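Local coordinates for lectin (Trichosanthes anguina, PDB 4HR6), which belongs to a carbohydrate-binding, nontoxic three-chain seed lectin and forms a part homologous to the toxic chain of type II ribosome-inactivating proteins, at residues Trp150-Leu155 / Phe167-Glu172; Val171-Ser176 / Tyr188-Ala193; Ile16-Asp21 / Leu108-Met113. All coordinates share one frame; numbering follows the deposited sequence.

In the fold
Contact 3 lies in the core of the chain, its centre about 7 Å from the chain's centre. Contacts 1 and 2 lie about 18 Å from it, on the C-terminal part, and share Val171 and Glu172 on strand 166-174. Contact 1 packs this strand on helix 141-159, and contact 2 packs it on the short helix 189-192. Contact 3 instead joins the N-terminal sheet to helix 103-119. Contacts 2 and 3 are buried and purely aliphatic. Contact 1 is only partly buried and adds the Glu152 carboxylate, held by Gln156 and by Asn1 of a neighbouring chain. None has a hydrogen bond across its segments. Helix 141-159, strand 180-185 and a neighbouring chain pack around peripheral contact 2.

Contact 1 (Trp150-Leu155 / Phe167-Glu172); sequences WSEISL and FGSVVE
The carboxylate of Glu152 faces Ser169, with OE2 3.8 Å from Ser169 OG, too far for a hydrogen bond. Its partners are Gln156 NE2 at OE2 and Asn1 ND2 of a neighbouring chain at OE1. A second flat group, the Trp150 ring, lies on the far side of the helix. Ser154 OG sits 3.8 Å above one face of this ring, toward the rim. Trp150 NE1 bonds to Leu197 O, and the ring meets Phe120 with planes at about 75°. The Phe167 ring comes up beside the helix, touching Gln156 and also Val183.

The setting is the C-terminal part of the ribosome-inactivating protein fold. Helix 141-159 packs on strand 166-174, which pairs antiparallel with 180-185. Ile153 and Val171 make the apolar join, crossing at about a right angle, with their CG1 atoms 4.1 Å apart. With chi1 at 179°, Val171 sets CG1 anti to its backbone N and against Ile153, while CG2 turns to Glu152 CG, 4.4 Å away. A bend at chi2 (62°) turns the end of Glu152 from this methyl toward Ser169. Within the helix, Trp150 O takes two bonds from Ser154, from opposite faces of its plane: N at 2.9 Å and OG at 2.8 Å.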
loop_
_atom_site.group_PDB
_atom_site.type_symbol
_atom_site.label_atom_id
_atom_site.label_comp_id
_atom_site.label_asym_id
_atom_site.label_seq_id
_atom_site.Cartn_x
_atom_site.Cartn_y
_atom_site.Cartn_z
ATOM N N TRP B 150 -6.415 5.158 9.147
ATOM C CA TRP B 150 -5.617 3.965 9.467
ATOM C C TRP B 150 -6.396 2.870 10.184
ATOM O O TRP B 150 -6.233 1.681 9.895
ATOM C CB TRP B 150 -4.428 4.360 10.333
ATOM C CG TRP B 150 -3.607 3.235 10.768
ATOM C CD1 TRP B 150 -2.842 2.440 9.984
ATOM C CD2 TRP B 150 -3.412 2.779 12.115
ATOM N NE1 TRP B 150 -2.183 1.505 10.752
ATOM C CE2 TRP B 150 -2.524 1.684 12.061
ATOM C CE3 TRP B 150 -3.917 3.180 13.358
ATOM C CZ2 TRP B 150 -2.118 0.982 13.198
ATOM C CZ3 TRP B 150 -3.515 2.487 14.494
ATOM C CH2 TRP B 150 -2.611 1.405 14.407
ATOM N N SER B 151 -7.206 3.275 11.156
ATOM C CA SER B 151 -8.021 2.329 11.897
ATOM C C SER B 151 -8.998 1.605 10.991
ATOM O O SER B 151 -9.120 0.395 11.037
ATOM C CB SER B 151 -8.809 3.046 12.998
ATOM O OG SER B 151 -9.556 2.086 13.715
ATOM N N GLU B 152 -9.696 2.378 10.185
ATOM C CA GLU B 152 -10.680 1.877 9.241
ATOM C C GLU B 152 -10.045 0.999 8.149
ATOM O O GLU B 152 -10.614 -0.027 7.785
ATOM C CB GLU B 152 -11.381 3.071 8.614
ATOM C CG GLU B 152 -12.536 2.751 7.694
ATOM C CD GLU B 152 -13.691 2.031 8.377
ATOM O OE1 GLU B 152 -13.842 2.134 9.605
ATOM O OE2 GLU B 152 -14.456 1.356 7.661
ATOM N N ILE B 153 -8.880 1.407 7.632
ATOM C CA ILE B 153 -8.124 0.590 6.669
ATOM C C ILE B 153 -7.713 -0.712 7.293
ATOM O O ILE B 153 -7.859 -1.764 6.686
ATOM C CB ILE B 153 -6.840 1.301 6.174
ATOM C CG1 ILE B 153 -7.198 2.433 5.227
ATOM C CG2 ILE B 153 -5.872 0.344 5.479
ATOM C CD1 ILE B 153 -6.049 3.387 4.982
ATOM N N SER B 154 -7.175 -0.664 8.497
ATOM C CA SER B 154 -6.864 -1.914 9.178
ATOM C C SER B 154 -8.094 -2.839 9.310
ATOM O O SER B 154 -7.993 -4.031 9.119
ATOM C CB SER B 154 -6.308 -1.652 10.577
ATOM O OG SER B 154 -5.163 -0.848 10.579
ATOM N N LEU B 155 -9.243 -2.287 9.696
ATOM C CA LEU B 155 -10.473 -3.080 9.807
ATOM C C LEU B 155 -10.842 -3.705 8.463
ATOM O O LEU B 155 -11.188 -4.874 8.403
ATOM C CB LEU B 155 -11.658 -2.216 10.277
ATOM C CG LEU B 155 -13.037 -2.900 10.309
ATOM C CD1 LEU B 155 -13.079 -4.052 11.283
ATOM C CD2 LEU B 155 -14.109 -1.914 10.707
ATOM N N PHE B 167 -13.327 -4.988 0.377
ATOM C CA PHE B 167 -13.649 -4.268 1.591
ATOM C C PHE B 167 -15.157 -4.308 1.843
ATOM O O PHE B 167 -15.945 -4.496 0.921
ATOM C CB PHE B 167 -13.204 -2.808 1.448
ATOM C CG PHE B 167 -11.712 -2.599 1.518
ATOM C CD1 PHE B 167 -11.209 -1.315 1.529
ATOM C CD2 PHE B 167 -10.827 -3.662 1.633
ATOM C CE1 PHE B 167 -9.849 -1.077 1.619
ATOM C CE2 PHE B 167 -9.467 -3.433 1.732
ATOM C CZ PHE B 167 -8.981 -2.137 1.730
ATOM N N GLY B 168 -15.547 -4.126 3.099
ATOM C CA GLY B 168 -16.955 -4.036 3.462
ATOM C C GLY B 168 -17.452 -2.629 3.256
ATOM O O GLY B 168 -18.644 -2.398 3.144
ATOM N N SER B 169 -16.523 -1.685 3.198
ATOM C CA SER B 169 -16.853 -0.291 3.046
ATOM C C SER B 169 -15.744 0.430 2.261
ATOM O O SER B 169 -14.582 0.033 2.301
ATOM C CB SER B 169 -17.077 0.323 4.438
ATOM O OG SER B 169 -16.558 1.637 4.524
ATOM N N VAL B 170 -16.116 1.484 1.550
ATOM C CA VAL B 170 -15.163 2.284 0.784
ATOM C C VAL B 170 -14.329 3.171 1.707
ATOM O O VAL B 170 -14.854 3.745 2.647
ATOM C CB VAL B 170 -15.902 3.158 -0.249
ATOM C CG1 VAL B 170 -14.963 4.158 -0.906
ATOM C CG2 VAL B 170 -16.550 2.276 -1.305
ATOM N N VAL B 171 -13.024 3.246 1.450
ATOM C CA VAL B 171 -12.152 4.234 2.092
ATOM C C VAL B 171 -11.793 5.326 1.081
ATOM O O VAL B 171 -11.438 5.022 -0.044
ATOM C CB VAL B 171 -10.850 3.588 2.578
ATOM C CG1 VAL B 171 -9.945 4.637 3.215
ATOM C CG2 VAL B 171 -11.143 2.453 3.555
ATOM N N GLU B 172 -11.857 6.583 1.508
ATOM C CA GLU B 172 -11.590 7.734 0.670
ATOM C C GLU B 172 -10.188 8.257 0.912
ATOM O O GLU B 172 -9.911 8.841 1.950
ATOM C CB GLU B 172 -12.600 8.844 0.969
ATOM C CG GLU B 172 -14.033 8.347 1.010
ATOM C CD GLU B 172 -15.051 9.459 0.893
ATOM O OE1 GLU B 172 -15.015 10.406 1.702
ATOM O OE2 GLU B 172 -15.886 9.382 -0.016
#

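Contact 2 (Val171-Ser176 / Tyr188-Ala193); sequences VELYNS and YPIILA
Strand 171-174 passes the single helical turn 189-192 with Leu173 and Ile190 nearest, their CA atoms 9.1 Å apart. The pair belongs to the C-terminal region of the ribosome-inactivating protein fold. There the chain leaves a two-stranded antiparallel hairpin, 166-174 with 180-185, and the short helix follows to pack beside it.

The contact is three aliphatic side chains, all buried. CD1 of Leu173 does all the touching on the strand side. It meets CD1 of Ile191 at 4.1 Å and CD1 of Ile190 at 4.2 Å. The two isoleucine methyls approach it from directions about 87° apart, so the leucine tip sits in the corner between them. Leu173 and Ile190 run alongside one another, pointing opposite ways, and Ile191 lies at a slant to Leu173. The isoleucines reach the leucine in different ways. Ile190 is extended (chi2 179°), while Ile191 is bent at the same bond (chi2 -60°).

Around the contact, Leu173 also touches Ser145 and Leu146 of helix 141-159, and Ile191 touches Val183. Tyr264 of a neighbouring chain packs on Ile190. Tyr188 holds the N-cap position, and its OH bonds to Tyr134 N of that same neighbouring chain. The helical turn is closed at Tyr188 O, which accepts from Ile191 N and Leu192 N, each at 3.0 Å.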
loop_
_atom_site.group_PDB
_atom_site.type_symbol
_atom_site.label_atom_id
_atom_site.label_comp_id
_atom_site.label_asym_id
_atom_site.label_seq_id
_atom_site.Cartn_x
_atom_site.Cartn_y
_atom_site.Cartn_z
ATOM N N VAL B 171 -13.024 3.246 1.450
ATOM C CA VAL B 171 -12.152 4.234 2.092
ATOM C C VAL B 171 -11.793 5.326 1.081
ATOM O O VAL B 171 -11.438 5.022 -0.044
ATOM C CB VAL B 171 -10.850 3.588 2.578
ATOM C CG1 VAL B 171 -9.945 4.637 3.215
ATOM C CG2 VAL B 171 -11.143 2.453 3.555
ATOM N N GLU B 172 -11.857 6.583 1.508
ATOM C CA GLU B 172 -11.590 7.734 0.670
ATOM C C GLU B 172 -10.188 8.257 0.912
ATOM O O GLU B 172 -9.911 8.841 1.950
ATOM C CB GLU B 172 -12.600 8.844 0.969
ATOM C CG GLU B 172 -14.033 8.347 1.010
ATOM C CD GLU B 172 -15.051 9.459 0.893
ATOM O OE1 GLU B 172 -15.015 10.406 1.702
ATOM O OE2 GLU B 172 -15.886 9.382 -0.016
ATOM N N LEU B 173 -9.295 8.030 -0.044
ATOM C CA LEU B 173 -7.937 8.554 0.038
ATOM C C LEU B 173 -7.684 9.586 -1.047
ATOM O O LEU B 173 -8.388 9.633 -2.049
ATOM C CB LEU B 173 -6.929 7.427 -0.080
ATOM C CG LEU B 173 -6.945 6.365 1.018
ATOM C CD1 LEU B 173 -5.837 5.363 0.743
ATOM C CD2 LEU B 173 -6.775 6.987 2.398
ATOM N N TYR B 174 -6.680 10.421 -0.820
ATOM C CA TYR B 174 -6.261 11.423 -1.768
ATOM C C TYR B 174 -4.860 11.143 -2.262
ATOM O O TYR B 174 -4.047 10.614 -1.523
ATOM C CB TYR B 174 -6.314 12.804 -1.127
ATOM C CG TYR B 174 -7.714 13.261 -0.912
ATOM C CD1 TYR B 174 -8.381 12.969 0.266
ATOM C CD2 TYR B 174 -8.396 13.953 -1.905
ATOM C CE1 TYR B 174 -9.683 13.378 0.475
ATOM C CE2 TYR B 174 -9.705 14.365 -1.711
ATOM C CZ TYR B 174 -10.340 14.074 -0.520
ATOM O OH TYR B 174 -11.640 14.474 -0.316
ATOM N N ASN B 175 -4.586 11.502 -3.521
ATOM C CA ASN B 175 -3.227 11.441 -4.058
ATOM C C ASN B 175 -2.571 12.788 -3.900
ATOM O O ASN B 175 -3.188 13.709 -3.376
ATOM C CB ASN B 175 -3.185 10.896 -5.503
ATOM C CG ASN B 175 -3.767 11.844 -6.551
ATOM O OD1 ASN B 175 -4.087 13.009 -6.305
ATOM N ND2 ASN B 175 -3.909 11.318 -7.748
ATOM N N SER B 176 -1.311 12.891 -4.305
ATOM C CA SER B 176 -0.562 14.143 -4.167
ATOM C C SER B 176 -1.102 15.307 -5.010
ATOM O O SER B 176 -0.750 16.453 -4.757
ATOM C CB SER B 176 0.924 13.929 -4.484
ATOM O OG SER B 176 1.445 12.831 -3.768
ATOM N N TYR B 188 -5.027 -2.608 -4.564
ATOM C CA TYR B 188 -4.466 -1.306 -4.897
ATOM C C TYR B 188 -3.111 -1.169 -4.205
ATOM O O TYR B 188 -2.987 -1.470 -3.009
ATOM C CB TYR B 188 -5.392 -0.186 -4.457
ATOM C CG TYR B 188 -6.685 -0.141 -5.223
ATOM C CD1 TYR B 188 -7.755 -0.952 -4.858
ATOM C CD2 TYR B 188 -6.850 0.715 -6.308
ATOM C CE1 TYR B 188 -8.947 -0.920 -5.550
ATOM C CE2 TYR B 188 -8.035 0.745 -7.016
ATOM C CZ TYR B 188 -9.087 -0.076 -6.629
ATOM O OH TYR B 188 -10.290 -0.067 -7.305
ATOM N N PRO B 189 -2.079 -0.746 -4.954
ATOM C CA PRO B 189 -0.771 -0.653 -4.303
ATOM C C PRO B 189 -0.752 0.354 -3.162
ATOM O O PRO B 189 -0.011 0.169 -2.185
ATOM C CB PRO B 189 0.183 -0.233 -5.443
ATOM C CG PRO B 189 -0.672 0.136 -6.594
ATOM C CD PRO B 189 -1.994 -0.538 -6.412
ATOM N N ILE B 190 -1.595 1.383 -3.251
ATOM C CA ILE B 190 -1.640 2.385 -2.193
ATOM C C ILE B 190 -2.262 1.857 -0.894
ATOM O O ILE B 190 -2.314 2.567 0.099
ATOM C CB ILE B 190 -2.313 3.688 -2.639
ATOM C CG1 ILE B 190 -3.828 3.539 -2.764
ATOM C CG2 ILE B 190 -1.718 4.161 -3.955
ATOM C CD1 ILE B 190 -4.495 4.831 -3.182
ATOM N N ILE B 191 -2.706 0.605 -0.897
ATOM C CA ILE B 191 -2.993 -0.071 0.327
ATOM C C ILE B 191 -1.919 -1.089 0.618
ATOM O O ILE B 191 -1.208 -0.983 1.612
ATOM C CB ILE B 191 -4.372 -0.769 0.288
ATOM C CG1 ILE B 191 -5.485 0.265 0.080
ATOM C CG2 ILE B 191 -4.589 -1.562 1.562
ATOM C CD1 ILE B 191 -5.584 1.337 1.144
ATOM N N LEU B 192 -1.811 -2.070 -0.265
ATOM C CA LEU B 192 -1.017 -3.247 -0.035
ATOM C C LEU B 192 0.476 -2.956 0.122
ATOM O O LEU B 192 1.149 -3.607 0.910
ATOM C CB LEU B 192 -1.230 -4.222 -1.204
ATOM C CG LEU B 192 -0.666 -5.624 -0.985
ATOM C CD1 LEU B 192 -1.313 -6.236 0.247
ATOM C CD2 LEU B 192 -0.873 -6.514 -2.201
ATOM N N ALA B 193 0.993 -1.992 -0.624
ATOM C CA ALA B 193 2.420 -1.658 -0.553
ATOM C C ALA B 193 2.701 -0.449 0.322
ATOM O O ALA B 193 3.822 0.042 0.337
ATOM C CB ALA B 193 2.980 -1.408 -1.957
#

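Contact 3 (Ile16-Asp21 / Leu108-Met113); sequences ITLAID and LVIIQM
Ile110 meets Leu18 and Ile16, with one branch for each. Its CG2 lies 4.2 Å from CD2 of Leu18. Its CD1 lies 4.5 Å from CD1 of Ile16, a looser touch. Leu18 and Ile110 reach in from opposing sides and overlap flank to flank. Leu18 carries CG anti to its backbone N (chi1 180°), and CD2 is the methyl that reaches the helix. No polar atom joins the segments. They stand well apart, with the CA atoms of Leu18 and Ile110 separated by 9.9 Å, so the side chains alone span the gap.

The next shell is also aliphatic. Leu95 touches both Ile16 and Ile110, and Leu88, Ala91 and Leu8 add to the packing on Ile110. The strand is held by backbone hydrogen bonds, Ile16 with Leu8 and Leu18 with Leu6. The helix widens to a pi-type turn at 111-113, just after Ile110.

This is the N-terminal sheet of the ribosome-inactivating protein fold meeting its helical layer. Strand 15-21 lies between strands 3-9 and 26-32, and faces helix 103-119 with helix 85-96 beside them. Helix 67-74 packs on helix 103-119 at Leu108 and Ile111.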
loop_
_atom_site.group_PDB
_atom_site.type_symbol
_atom_site.label_atom_id
_atom_site.label_comp_id
_atom_site.label_asym_id
_atom_site.label_seq_id
_atom_site.Cartn_x
_atom_site.Cartn_y
_atom_site.Cartn_z
ATOM N N ILE B 16 14.520 12.747 25.236
ATOM C CA ILE B 16 13.232 12.431 25.844
ATOM C C ILE B 16 12.904 10.962 25.612
ATOM O O ILE B 16 13.362 10.369 24.644
ATOM C CB ILE B 16 12.096 13.291 25.296
ATOM C CG1 ILE B 16 11.823 12.986 23.816
ATOM C CG2 ILE B 16 12.412 14.776 25.503
ATOM C CD1 ILE B 16 10.624 13.729 23.277
ATOM N N THR B 17 12.133 10.380 26.524
ATOM C CA THR B 17 11.661 9.025 26.363
ATOM C C THR B 17 10.155 9.066 26.202
ATOM O O THR B 17 9.442 9.579 27.057
ATOM C CB THR B 17 12.014 8.155 27.572
ATOM O OG1 THR B 17 13.426 8.035 27.653
ATOM C CG2 THR B 17 11.435 6.765 27.423
ATOM N N LEU B 18 9.688 8.470 25.119
ATOM C CA LEU B 18 8.302 8.504 24.746
ATOM C C LEU B 18 7.714 7.099 24.866
ATOM O O LEU B 18 8.310 6.127 24.391
ATOM C CB LEU B 18 8.238 9.019 23.326
ATOM C CG LEU B 18 6.894 9.154 22.654
ATOM C CD1 LEU B 18 6.141 10.344 23.204
ATOM C CD2 LEU B 18 7.154 9.302 21.162
ATOM N N ALA B 19 6.555 6.994 25.513
ATOM C CA ALA B 19 5.927 5.698 25.768
ATOM C C ALA B 19 4.702 5.522 24.884
ATOM O O ALA B 19 3.877 6.422 24.758
ATOM C CB ALA B 19 5.545 5.560 27.242
ATOM N N ILE B 20 4.609 4.354 24.271
ATOM C CA ILE B 20 3.606 4.073 23.258
ATOM C C ILE B 20 2.830 2.836 23.661
ATOM O O ILE B 20 3.425 1.816 23.976
ATOM C CB ILE B 20 4.266 3.816 21.881
ATOM C CG1 ILE B 20 4.551 5.133 21.168
ATOM C CG2 ILE B 20 3.366 2.991 20.979
ATOM C CD1 ILE B 20 5.745 5.870 21.692
ATOM N N ASP B 21 1.508 2.948 23.639
ATOM C CA ASP B 21 0.594 1.839 23.897
ATOM C C ASP B 21 0.573 0.966 22.648
ATOM O O ASP B 21 0.139 1.426 21.616
ATOM C CB ASP B 21 -0.797 2.415 24.164
ATOM C CG ASP B 21 -1.810 1.367 24.662
ATOM O OD1 ASP B 21 -1.599 0.154 24.471
ATOM O OD2 ASP B 21 -2.837 1.778 25.244
ATOM N N LEU B 108 2.432 17.077 17.701
ATOM C CA LEU B 108 1.991 16.911 16.310
ATOM C C LEU B 108 3.151 16.579 15.348
ATOM O O LEU B 108 3.052 15.674 14.506
ATOM C CB LEU B 108 1.272 18.169 15.869
ATOM C CG LEU B 108 -0.250 18.206 15.706
ATOM C CD1 LEU B 108 -0.978 17.002 16.233
ATOM C CD2 LEU B 108 -0.823 19.503 16.275
ATOM N N VAL B 109 4.270 17.268 15.516
ATOM C CA VAL B 109 5.452 16.981 14.725
ATOM C C VAL B 109 5.977 15.571 14.982
ATOM O O VAL B 109 6.202 14.780 14.053
ATOM C CB VAL B 109 6.559 18.016 15.005
ATOM C CG1 VAL B 109 7.829 17.648 14.274
ATOM C CG2 VAL B 109 6.105 19.419 14.593
ATOM N N ILE B 110 6.172 15.254 16.261
ATOM C CA ILE B 110 6.817 14.021 16.656
ATOM C C ILE B 110 5.948 12.812 16.301
ATOM O O ILE B 110 6.439 11.834 15.754
ATOM C CB ILE B 110 7.153 14.038 18.159
ATOM C CG1 ILE B 110 8.321 14.981 18.418
ATOM C CG2 ILE B 110 7.510 12.643 18.642
ATOM C CD1 ILE B 110 8.376 15.512 19.824
ATOM N N ILE B 111 4.662 12.888 16.608
ATOM C CA ILE B 111 3.760 11.785 16.350
ATOM C C ILE B 111 3.758 11.464 14.849
ATOM O O ILE B 111 3.902 10.313 14.454
ATOM C CB ILE B 111 2.339 12.090 16.908
ATOM C CG1 ILE B 111 2.376 12.028 18.441
ATOM C CG2 ILE B 111 1.298 11.122 16.377
ATOM C CD1 ILE B 111 1.124 12.543 19.102
ATOM N N GLN B 112 3.644 12.486 14.017
ATOM C CA GLN B 112 3.604 12.257 12.578
ATOM C C GLN B 112 4.907 11.692 12.044
ATOM O O GLN B 112 4.900 10.731 11.288
ATOM C CB GLN B 112 3.223 13.523 11.849
ATOM C CG GLN B 112 1.779 13.890 12.083
ATOM C CD GLN B 112 1.369 15.071 11.264
ATOM O OE1 GLN B 112 1.635 16.219 11.625
ATOM N NE2 GLN B 112 0.716 14.805 10.153
ATOM N N MET B 113 6.024 12.263 12.473
ATOM C CA MET B 113 7.323 11.885 11.942
ATOM C C MET B 113 7.832 10.563 12.480
ATOM O O MET B 113 8.743 9.974 11.881
ATOM C CB MET B 113 8.345 12.966 12.215
ATOM C CG MET B 113 8.145 14.204 11.371
ATOM S SD MET B 113 9.388 15.483 11.651
ATOM C CE MET B 113 10.838 14.720 10.912
#